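Side-chain contacts in adenosyl-chloride synthase (Thermotoga maritima, PDB 2ZBV), which binds adenosine and probably breaks down S-adenosyl-L-methionine, with water or a halide ion as the attacking group: residues Asn42-Lys45 with Ala46-Leu50; Val49-Arg52 with Ala53-Phe57; Leu96-Val99 with Ala100-Gly104; Asp190-Leu193 with Lys194-Val197. One frame throughout, in Å; residues are numbered along the deposited sequence.

Interaction 1: Asn42-Lys45 with Ala46-Leu50; sequences NVRK and ASHVL
A46 closes the first turn of helix 43-54 onto N42, the N-cap residue: A46 N donates to N42 O over 3.0 Å with an N-H...O angle of 169°. The cap itself comes from the carboxamide of the same residue, whose OD1 accepts from K45 N at 2.8 Å, the donor standing above the amide plane and not on a lone pair. N42 is thus held by bonds from both its backbone and its side chain. S47 comes next. Its backbone N reaches V43 O, while a chi1 of 72° sets OG between the backbone N and the carbonyl carbon, from where it folds back onto R44 O at 2.7 Å. H48 N adds a weak bond of 3.4 Å to that same oxygen, so R44 O is gripped by a hydroxyl and, more loosely, by an amide. The imidazole of H48 lies obliquely to this carbonyl, with CD2 3.2 Å from R44 O, and S47 OG stands over the rim of one ring face. Both S47 and H48 also touch V98 of helix 97-103. At V49 the backbone bond to K45 O is almost straight at 175°. The K45 chain, bent at chi2, chi3 and chi4, carries NZ to a salt bridge with E39, a partner for the charge of this buried lysine. Where the two side chains cross obliquely the fit is tight, K45 CD lying 3.5 Å from V49 CG2.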
loop_
_atom_site.group_PDB
_atom_site.type_symbol
_atom_site.label_atom_id
_atom_site.label_comp_id
_atom_site.label_asym_id
_atom_site.label_seq_id
_atom_site.Cartn_x
_atom_site.Cartn_y
_atom_site.Cartn_z
ATOM N N ASN A 42 8.458 2.044 -16.241
ATOM C CA ASN A 42 8.834 0.707 -16.702
ATOM C C ASN A 42 7.692 -0.098 -17.326
ATOM O O ASN A 42 7.139 -1.018 -16.703
ATOM C CB ASN A 42 9.464 -0.100 -15.564
ATOM C CG ASN A 42 10.325 -1.239 -16.075
ATOM O OD1 ASN A 42 9.987 -1.885 -17.061
ATOM N ND2 ASN A 42 11.439 -1.496 -15.398
ATOM N N VAL A 43 7.357 0.243 -18.568
ATOM C CA VAL A 43 6.284 -0.439 -19.275
ATOM C C VAL A 43 6.599 -1.918 -19.506
ATOM O O VAL A 43 5.706 -2.753 -19.481
ATOM C CB VAL A 43 5.986 0.251 -20.635
ATOM C CG1 VAL A 43 5.467 1.663 -20.400
ATOM C CG2 VAL A 43 7.235 0.295 -21.477
ATOM N N ARG A 44 7.864 -2.251 -19.731
ATOM C CA ARG A 44 8.225 -3.655 -19.945
ATOM C C ARG A 44 7.843 -4.494 -18.723
ATOM O O ARG A 44 7.247 -5.566 -18.858
ATOM C CB ARG A 44 9.725 -3.801 -20.217
ATOM C CG ARG A 44 10.148 -5.241 -20.536
ATOM C CD ARG A 44 11.594 -5.301 -21.007
ATOM N NE ARG A 44 11.812 -4.488 -22.203
ATOM C CZ ARG A 44 11.351 -4.789 -23.415
ATOM N NH1 ARG A 44 10.641 -5.895 -23.607
ATOM N NH2 ARG A 44 11.590 -3.976 -24.438
ATOM N N LYS A 45 8.194 -4.004 -17.536
ATOM C CA LYS A 45 7.872 -4.705 -16.291
ATOM C C LYS A 45 6.354 -4.779 -16.114
ATOM O O LYS A 45 5.794 -5.832 -15.793
ATOM C CB LYS A 45 8.496 -3.973 -15.096
ATOM C CG LYS A 45 7.775 -4.213 -13.766
ATOM C CD LYS A 45 7.803 -5.670 -13.353
ATOM C CE LYS A 45 8.885 -5.930 -12.326
ATOM N NZ LYS A 45 8.665 -5.193 -11.044
ATOM N N ALA A 46 5.688 -3.654 -16.325
ATOM C CA ALA A 46 4.237 -3.616 -16.194
ATOM C C ALA A 46 3.548 -4.619 -17.139
ATOM O O ALA A 46 2.565 -5.251 -16.757
ATOM C CB ALA A 46 3.724 -2.193 -16.468
ATOM N N SER A 47 4.071 -4.778 -18.355
ATOM C CA SER A 47 3.451 -5.694 -19.321
ATOM C C SER A 47 3.454 -7.119 -18.780
ATOM O O SER A 47 2.484 -7.855 -18.942
ATOM C CB SER A 47 4.155 -5.620 -20.694
ATOM O OG SER A 47 5.445 -6.220 -20.703
ATOM N N HIS A 48 4.540 -7.500 -18.115
ATOM C CA HIS A 48 4.645 -8.832 -17.516
ATOM C C HIS A 48 3.732 -8.998 -16.303
ATOM O O HIS A 48 3.006 -9.990 -16.197
ATOM C CB HIS A 48 6.090 -9.108 -17.102
ATOM C CG HIS A 48 6.999 -9.391 -18.255
ATOM N ND1 HIS A 48 6.863 -10.512 -19.045
ATOM C CD2 HIS A 48 8.050 -8.699 -18.754
ATOM C CE1 HIS A 48 7.794 -10.498 -19.983
ATOM N NE2 HIS A 48 8.527 -9.409 -19.829
ATOM N N VAL A 49 3.781 -8.038 -15.379
ATOM C CA VAL A 49 2.939 -8.085 -14.176
ATOM C C VAL A 49 1.458 -8.148 -14.557
ATOM O O VAL A 49 0.679 -8.878 -13.948
ATOM C CB VAL A 49 3.148 -6.836 -13.272
ATOM C CG1 VAL A 49 2.155 -6.875 -12.112
ATOM C CG2 VAL A 49 4.585 -6.813 -12.713
ATOM N N LEU A 50 1.079 -7.375 -15.569
ATOM C CA LEU A 50 -0.307 -7.337 -16.040
ATOM C C LEU A 50 -0.774 -8.716 -16.493
ATOM O O LEU A 50 -1.814 -9.210 -16.064
ATOM C CB LEU A 50 -0.434 -6.365 -17.213
ATOM C CG LEU A 50 -1.801 -6.348 -17.900
ATOM C CD1 LEU A 50 -2.847 -5.811 -16.934
ATOM C CD2 LEU A 50 -1.725 -5.470 -19.157
#

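Interaction 2: Val49-Arg52 with Ala53-Phe57; sequences VLYR and ASLDF
Y51 and L55 supply the apolar part of this contact near the C-terminal end of helix 43-54. L55 CG stands over one face of the tyrosine ring, offset toward the rim, and L55 CD2 lies 4.1 Å from Y51 CZ. With an alanine in place of Y51, L55 would probably lose the ring surface it rests on. Among the hydrogen bonds, A53 N to V49 O and S54 N to L50 O, both 2.9 Å, continue the helical pattern. L55 N makes only weak bonds, to Y51 O and R52 O. A chi1 of 69° folds the hydroxyl of S54 back, and OG donates to Y51 O at 2.5 Å. A water adds a bridge, donating to R52 O at 2.7 Å and to D56 OD2 at 2.5 Å, linking the last turn of the helix to D56 in the type I turn S54-F57. The carboxylate of D56 further meets R129 and Y118 of the second subunit, while the guanidinium of R52 reaches T185 O and the ring of F237. S54 OG and both carboxylate oxygens of D56 thus have partners, and the D56 charge is probably stabilised by an arginine across the subunit boundary.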
loop_
_atom_site.group_PDB
_atom_site.type_symbol
_atom_site.label_atom_id
_atom_site.label_comp_id
_atom_site.label_asym_id
_atom_site.label_seq_id
_atom_site.Cartn_x
_atom_site.Cartn_y
_atom_site.Cartn_z
ATOM N N VAL A 49 3.781 -8.038 -15.379
ATOM C CA VAL A 49 2.939 -8.085 -14.176
ATOM C C VAL A 49 1.458 -8.148 -14.557
ATOM O O VAL A 49 0.679 -8.878 -13.948
ATOM C CB VAL A 49 3.148 -6.836 -13.272
ATOM C CG1 VAL A 49 2.155 -6.875 -12.112
ATOM C CG2 VAL A 49 4.585 -6.813 -12.713
ATOM N N LEU A 50 1.079 -7.375 -15.569
ATOM C CA LEU A 50 -0.307 -7.337 -16.040
ATOM C C LEU A 50 -0.774 -8.716 -16.493
ATOM O O LEU A 50 -1.814 -9.210 -16.064
ATOM C CB LEU A 50 -0.434 -6.365 -17.213
ATOM C CG LEU A 50 -1.801 -6.348 -17.900
ATOM C CD1 LEU A 50 -2.847 -5.811 -16.934
ATOM C CD2 LEU A 50 -1.725 -5.470 -19.157
ATOM N N TYR A 51 -0.004 -9.341 -17.371
ATOM C CA TYR A 51 -0.385 -10.665 -17.849
ATOM C C TYR A 51 -0.524 -11.671 -16.705
ATOM O O TYR A 51 -1.554 -12.321 -16.557
ATOM C CB TYR A 51 0.634 -11.182 -18.858
ATOM C CG TYR A 51 0.422 -12.639 -19.188
ATOM C CD1 TYR A 51 -0.760 -13.072 -19.791
ATOM C CD2 TYR A 51 1.386 -13.594 -18.860
ATOM C CE1 TYR A 51 -0.978 -14.423 -20.059
ATOM C CE2 TYR A 51 1.174 -14.950 -19.122
ATOM C CZ TYR A 51 -0.007 -15.353 -19.719
ATOM O OH TYR A 51 -0.222 -16.687 -19.964
ATOM N N ARG A 52 0.517 -11.796 -15.892
ATOM C CA ARG A 52 0.482 -12.744 -14.785
ATOM C C ARG A 52 -0.679 -12.521 -13.826
ATOM O O ARG A 52 -1.338 -13.475 -13.415
ATOM C CB ARG A 52 1.832 -12.726 -14.065
ATOM C CG ARG A 52 2.934 -13.104 -15.039
ATOM C CD ARG A 52 4.326 -13.102 -14.479
ATOM N NE ARG A 52 5.268 -13.260 -15.587
ATOM C CZ ARG A 52 6.543 -13.601 -15.451
ATOM N NH1 ARG A 52 7.049 -13.828 -14.246
ATOM N NH2 ARG A 52 7.311 -13.706 -16.528
ATOM N N ALA A 53 -0.960 -11.273 -13.482
ATOM C CA ALA A 53 -2.081 -11.018 -12.585
ATOM C C ALA A 53 -3.424 -11.321 -13.256
ATOM O O ALA A 53 -4.340 -11.833 -12.607
ATOM C CB ALA A 53 -2.064 -9.580 -12.118
ATOM N N SER A 54 -3.535 -11.007 -14.550
ATOM C CA SER A 54 -4.782 -11.212 -15.300
ATOM C C SER A 54 -5.225 -12.664 -15.343
ATOM O O SER A 54 -6.408 -12.950 -15.535
ATOM C CB SER A 54 -4.648 -10.695 -16.743
ATOM O OG SER A 54 -3.764 -11.496 -17.508
ATOM N N LEU A 55 -4.272 -13.576 -15.173
ATOM C CA LEU A 55 -4.573 -14.998 -15.182
ATOM C C LEU A 55 -5.517 -15.372 -14.041
ATOM O O LEU A 55 -6.239 -16.371 -14.122
ATOM C CB LEU A 55 -3.281 -15.810 -15.055
ATOM C CG LEU A 55 -2.376 -15.894 -16.285
ATOM C CD1 LEU A 55 -1.045 -16.514 -15.872
ATOM C CD2 LEU A 55 -3.048 -16.735 -17.378
ATOM N N ASP A 56 -5.514 -14.578 -12.977
ATOM C CA ASP A 56 -6.376 -14.881 -11.838
ATOM C C ASP A 56 -7.664 -14.051 -11.752
ATOM O O ASP A 56 -8.453 -14.215 -10.826
ATOM C CB ASP A 56 -5.562 -14.780 -10.544
ATOM C CG ASP A 56 -4.509 -15.889 -10.438
ATOM O OD1 ASP A 56 -4.899 -17.064 -10.546
ATOM O OD2 ASP A 56 -3.304 -15.593 -10.252
ATOM N N PHE A 57 -7.867 -13.157 -12.715
ATOM C CA PHE A 57 -9.085 -12.342 -12.761
ATOM C C PHE A 57 -10.046 -13.049 -13.715
ATOM O O PHE A 57 -9.622 -13.688 -14.674
ATOM C CB PHE A 57 -8.779 -10.927 -13.268
ATOM C CG PHE A 57 -8.231 -10.006 -12.209
ATOM C CD1 PHE A 57 -9.054 -9.067 -11.597
ATOM C CD2 PHE A 57 -6.895 -10.079 -11.825
ATOM C CE1 PHE A 57 -8.559 -8.207 -10.617
ATOM C CE2 PHE A 57 -6.384 -9.225 -10.842
ATOM C CZ PHE A 57 -7.219 -8.283 -10.235
HETATM O O HOH W 1 -1.138 -15.322 -11.514
#

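Interaction 3: Leu96-Val99 with Ala100-Gly104; sequences LTVV and AEEYG
V99 overlaps the ring of Y103 one turn further on, the isopropyl group set at a slant to the ring: V99 CB lies 3.9 Å from Y103 CD2, and V99 CG1 is equally close to Y103 CE2. A chi1 of -59° turns Y103 CG away from its own carbonyl carbon and lays the ring back along the turn, beside V99. Beyond this apolar patch the phenol continues to S54, with Y103 OH hydrogen-bonded to S54 OG on helix 43-54. Exchanging Y103 for a phenylalanine would keep the ring beside V99, but would probably leave S54 OG without its hydroxyl partner on helix 97-103. V98 and E102 meet differently, side by side and pointing the same way, with V98 CG1 3.9 Å from E102 CG; only the aliphatic part of the glutamate takes part. All this happens on helix 97-103 of the N-terminal domain, a short helix that packs beside helix 43-54 and over strands 77-82 and 87-91 of the sheet. Four i to i+4 bonds join the two halves, among them E102 N to V98 O and Y103 N to V99 O, both 2.8 Å, and G104 N to A100 O adds a fifth at 3.0 Å. The A100 methyl touches the preceding turn, CB 3.2 Å from L96 O, and also meets M80. At the N-terminal end T97 OG1 bonds to G94 O and L158 N. The helix stops at G104, whose positive phi of 87° with psi 143° would press a beta carbon against Y103 O, a clash that glycine avoids.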
loop_
_atom_site.group_PDB
_atom_site.type_symbol
_atom_site.label_atom_id
_atom_site.label_comp_id
_atom_site.label_asym_id
_atom_site.label_seq_id
_atom_site.Cartn_x
_atom_site.Cartn_y
_atom_site.Cartn_z
ATOM N N LEU A 96 0.515 -3.403 -23.177
ATOM C CA LEU A 96 -0.405 -4.525 -23.398
ATOM C C LEU A 96 0.186 -5.610 -24.292
ATOM O O LEU A 96 -0.531 -6.508 -24.741
ATOM C CB LEU A 96 -1.716 -4.030 -24.020
ATOM C CG LEU A 96 -2.508 -3.005 -23.202
ATOM C CD1 LEU A 96 -3.804 -2.652 -23.924
ATOM C CD2 LEU A 96 -2.791 -3.569 -21.809
ATOM N N THR A 97 1.491 -5.533 -24.537
ATOM C CA THR A 97 2.177 -6.496 -25.393
ATOM C C THR A 97 1.999 -7.963 -25.003
ATOM O O THR A 97 1.655 -8.795 -25.853
ATOM C CB THR A 97 3.692 -6.208 -25.454
ATOM O OG1 THR A 97 3.920 -4.984 -26.156
ATOM C CG2 THR A 97 4.430 -7.332 -26.168
ATOM N N VAL A 98 2.227 -8.284 -23.730
ATOM C CA VAL A 98 2.123 -9.668 -23.279
ATOM C C VAL A 98 0.703 -10.239 -23.309
ATOM O O VAL A 98 0.500 -11.341 -23.816
ATOM C CB VAL A 98 2.738 -9.849 -21.863
ATOM C CG1 VAL A 98 2.843 -11.341 -21.529
ATOM C CG2 VAL A 98 4.131 -9.203 -21.804
ATOM N N VAL A 99 -0.285 -9.518 -22.782
ATOM C CA VAL A 99 -1.650 -10.046 -22.818
ATOM C C VAL A 99 -2.116 -10.225 -24.265
ATOM O O VAL A 99 -2.794 -11.202 -24.586
ATOM C CB VAL A 99 -2.661 -9.135 -22.088
ATOM C CG1 VAL A 99 -2.456 -9.236 -20.585
ATOM C CG2 VAL A 99 -2.519 -7.686 -22.573
ATOM N N ALA A 100 -1.746 -9.282 -25.130
ATOM C CA ALA A 100 -2.101 -9.349 -26.548
ATOM C C ALA A 100 -1.520 -10.612 -27.181
ATOM O O ALA A 100 -2.195 -11.312 -27.930
ATOM C CB ALA A 100 -1.565 -8.127 -27.286
ATOM N N GLU A 101 -0.258 -10.885 -26.876
ATOM C CA GLU A 101 0.440 -12.042 -27.421
ATOM C C GLU A 101 -0.044 -13.369 -26.843
ATOM O O GLU A 101 -0.176 -14.355 -27.569
ATOM C CB GLU A 101 1.947 -11.891 -27.180
ATOM C CG GLU A 101 2.785 -13.112 -27.549
ATOM C CD GLU A 101 2.796 -13.405 -29.043
ATOM O OE1 GLU A 101 3.429 -14.405 -29.447
ATOM O OE2 GLU A 101 2.178 -12.637 -29.814
ATOM N N GLU A 102 -0.321 -13.393 -25.543
ATOM C CA GLU A 102 -0.761 -14.613 -24.876
ATOM C C GLU A 102 -2.233 -14.962 -25.053
ATOM O O GLU A 102 -2.587 -16.136 -25.171
ATOM C CB GLU A 102 -0.458 -14.528 -23.381
ATOM C CG GLU A 102 1.017 -14.393 -23.038
ATOM C CD GLU A 102 1.839 -15.586 -23.490
ATOM O OE1 GLU A 102 1.373 -16.732 -23.316
ATOM O OE2 GLU A 102 2.957 -15.377 -24.008
ATOM N N TYR A 103 -3.096 -13.953 -25.064
ATOM C CA TYR A 103 -4.527 -14.203 -25.191
ATOM C C TYR A 103 -5.087 -14.001 -26.595
ATOM O O TYR A 103 -6.167 -14.493 -26.907
ATOM C CB TYR A 103 -5.321 -13.299 -24.239
ATOM C CG TYR A 103 -5.004 -13.430 -22.761
ATOM C CD1 TYR A 103 -4.848 -14.684 -22.160
ATOM C CD2 TYR A 103 -4.947 -12.300 -21.946
ATOM C CE1 TYR A 103 -4.650 -14.801 -20.781
ATOM C CE2 TYR A 103 -4.749 -12.405 -20.565
ATOM C CZ TYR A 103 -4.608 -13.657 -19.991
ATOM O OH TYR A 103 -4.483 -13.763 -18.623
ATOM N N GLY A 104 -4.368 -13.264 -27.434
ATOM C CA GLY A 104 -4.868 -12.990 -28.768
ATOM C C GLY A 104 -5.738 -11.743 -28.710
ATOM O O GLY A 104 -6.465 -11.529 -27.740
#

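Interaction 4: Asp190-Leu193 with Lys194-Val197; sequences DLFL and KLSV
F192 and V197 are brought together by their first torsions: chi1 of 172° puts the phenylalanine CG anti to its backbone N, and chi1 of -68° sets V197 CG2 between the backbone N and carbonyl carbon of its own residue. That methyl then stands over one face of the ring. It lies 3.7 Å from the F192 ring centroid and 28° off the normal, a CH-pi contact shifted toward the rim, where V197 CG2 and F192 CE1 approach to 3.3 Å. L195 meets the same ring from an oblique direction, its side chain running at about a right angle to that of F192, with L195 CD1 3.9 Å from F192 CD2. L193 is a looser neighbour, its CD2 3.9 Å from V197 O and 4.5 Å from V197 CG2. K194 N donates to L191 O over 3.0 Å and L195 N to F192 O over 3.1 Å, each bond spanning three residues as in 3-10 turns. In both, the donor stands well above the carbonyl plane and off the lone pairs. K194, extended beyond CG, passes its CG 3.7 Å from D190 O. S196 takes left-handed backbone angles (positive phi and psi), which probably helps bring V197 back over F192. Around this cluster F192 and L195 both touch V170 of strand 169-177, and F192 also meets the ring of F189. This is the C-terminal end of helix 189-192 passing through i to i+3 turns into the loop, with F192 and L195 packed on the sheet of the C-terminal domain, away from the adenosine sites.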
loop_
_atom_site.group_PDB
_atom_site.type_symbol
_atom_site.label_atom_id
_atom_site.label_comp_id
_atom_site.label_asym_id
_atom_site.label_seq_id
_atom_site.Cartn_x
_atom_site.Cartn_y
_atom_site.Cartn_z
ATOM N N ASP A 190 6.911 -24.856 -18.606
ATOM C CA ASP A 190 6.578 -25.931 -19.542
ATOM C C ASP A 190 7.668 -26.025 -20.602
ATOM O O ASP A 190 8.099 -27.116 -20.970
ATOM C CB ASP A 190 5.234 -25.666 -20.228
ATOM C CG ASP A 190 4.054 -25.945 -19.324
ATOM O OD1 ASP A 190 4.039 -27.018 -18.684
ATOM O OD2 ASP A 190 3.138 -25.097 -19.261
ATOM N N LEU A 191 8.104 -24.870 -21.095
ATOM C CA LEU A 191 9.160 -24.822 -22.096
ATOM C C LEU A 191 10.404 -25.467 -21.489
ATOM O O LEU A 191 11.088 -26.268 -22.131
ATOM C CB LEU A 191 9.463 -23.370 -22.474
ATOM C CG LEU A 191 10.485 -23.189 -23.597
ATOM C CD1 LEU A 191 9.859 -23.638 -24.909
ATOM C CD2 LEU A 191 10.916 -21.738 -23.692
ATOM N N PHE A 192 10.687 -25.106 -20.242
ATOM C CA PHE A 192 11.835 -25.643 -19.521
ATOM C C PHE A 192 11.710 -27.156 -19.376
ATOM O O PHE A 192 12.703 -27.879 -19.429
ATOM C CB PHE A 192 11.931 -24.983 -18.140
ATOM C CG PHE A 192 12.967 -25.596 -17.236
ATOM C CD1 PHE A 192 12.584 -26.355 -16.140
ATOM C CD2 PHE A 192 14.323 -25.397 -17.471
ATOM C CE1 PHE A 192 13.538 -26.908 -15.285
ATOM C CE2 PHE A 192 15.285 -25.945 -16.625
ATOM C CZ PHE A 192 14.891 -26.702 -15.529
ATOM N N LEU A 193 10.485 -27.632 -19.206
ATOM C CA LEU A 193 10.244 -29.058 -19.050
ATOM C C LEU A 193 10.499 -29.856 -20.320
ATOM O O LEU A 193 10.423 -31.084 -20.307
ATOM C CB LEU A 193 8.812 -29.303 -18.571
ATOM C CG LEU A 193 8.529 -28.919 -17.116
ATOM C CD1 LEU A 193 7.062 -29.159 -16.794
ATOM C CD2 LEU A 193 9.424 -29.737 -16.194
ATOM N N LYS A 194 10.796 -29.163 -21.417
ATOM C CA LYS A 194 11.073 -29.838 -22.682
ATOM C C LYS A 194 12.551 -30.183 -22.799
ATOM O O LYS A 194 12.975 -30.804 -23.772
ATOM C CB LYS A 194 10.634 -28.969 -23.863
ATOM C CG LYS A 194 9.129 -28.952 -24.039
ATOM C CD LYS A 194 8.671 -27.970 -25.098
ATOM C CE LYS A 194 7.152 -28.014 -25.231
ATOM N NZ LYS A 194 6.627 -26.902 -26.065
ATOM N N LEU A 195 13.328 -29.773 -21.802
ATOM C CA LEU A 195 14.757 -30.060 -21.773
ATOM C C LEU A 195 14.939 -31.410 -21.094
ATOM O O LEU A 195 16.054 -31.792 -20.735
ATOM C CB LEU A 195 15.514 -28.994 -20.973
ATOM C CG LEU A 195 15.634 -27.574 -21.531
ATOM C CD1 LEU A 195 16.386 -26.711 -20.528
ATOM C CD2 LEU A 195 16.362 -27.594 -22.868
ATOM N N SER A 196 13.831 -32.121 -20.920
ATOM C CA SER A 196 13.842 -33.422 -20.265
ATOM C C SER A 196 14.544 -33.320 -18.911
ATOM O O SER A 196 15.551 -33.982 -18.658
ATOM C CB SER A 196 14.534 -34.473 -21.143
ATOM O OG SER A 196 15.919 -34.208 -21.290
ATOM N N VAL A 197 14.005 -32.457 -18.059
ATOM C CA VAL A 197 14.521 -32.255 -16.714
ATOM C C VAL A 197 13.353 -32.550 -15.796
ATOM O O VAL A 197 12.198 -32.496 -16.213
ATOM C CB VAL A 197 14.977 -30.803 -16.474
ATOM C CG1 VAL A 197 16.204 -30.499 -17.304
ATOM C CG2 VAL A 197 13.855 -29.846 -16.824
#

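Interactions 1 and 2 are consecutive parts of helix 43-54, sharing V49 and L50, with centres 11 Å apart. Interaction 3, on helix 97-103, packs against both: L50 CD2 lies 3.4 Å from L96 CD2, S47 OG 3.4 Å from V98 CG2, and Y51 CE1 3.4 Å from E102 CB. Together the three form a two-helix layer of the N-terminal domain. Interaction 1 lies nearest the ligand, the V43 side chain being about 7 Å from bound adenosine, against about 12 Å for D56 and 13 Å for L96. Interaction 4 belongs to the C-terminal domain and touches none of the others; its nearest atoms are about 9 Å from interactions 2 and 3.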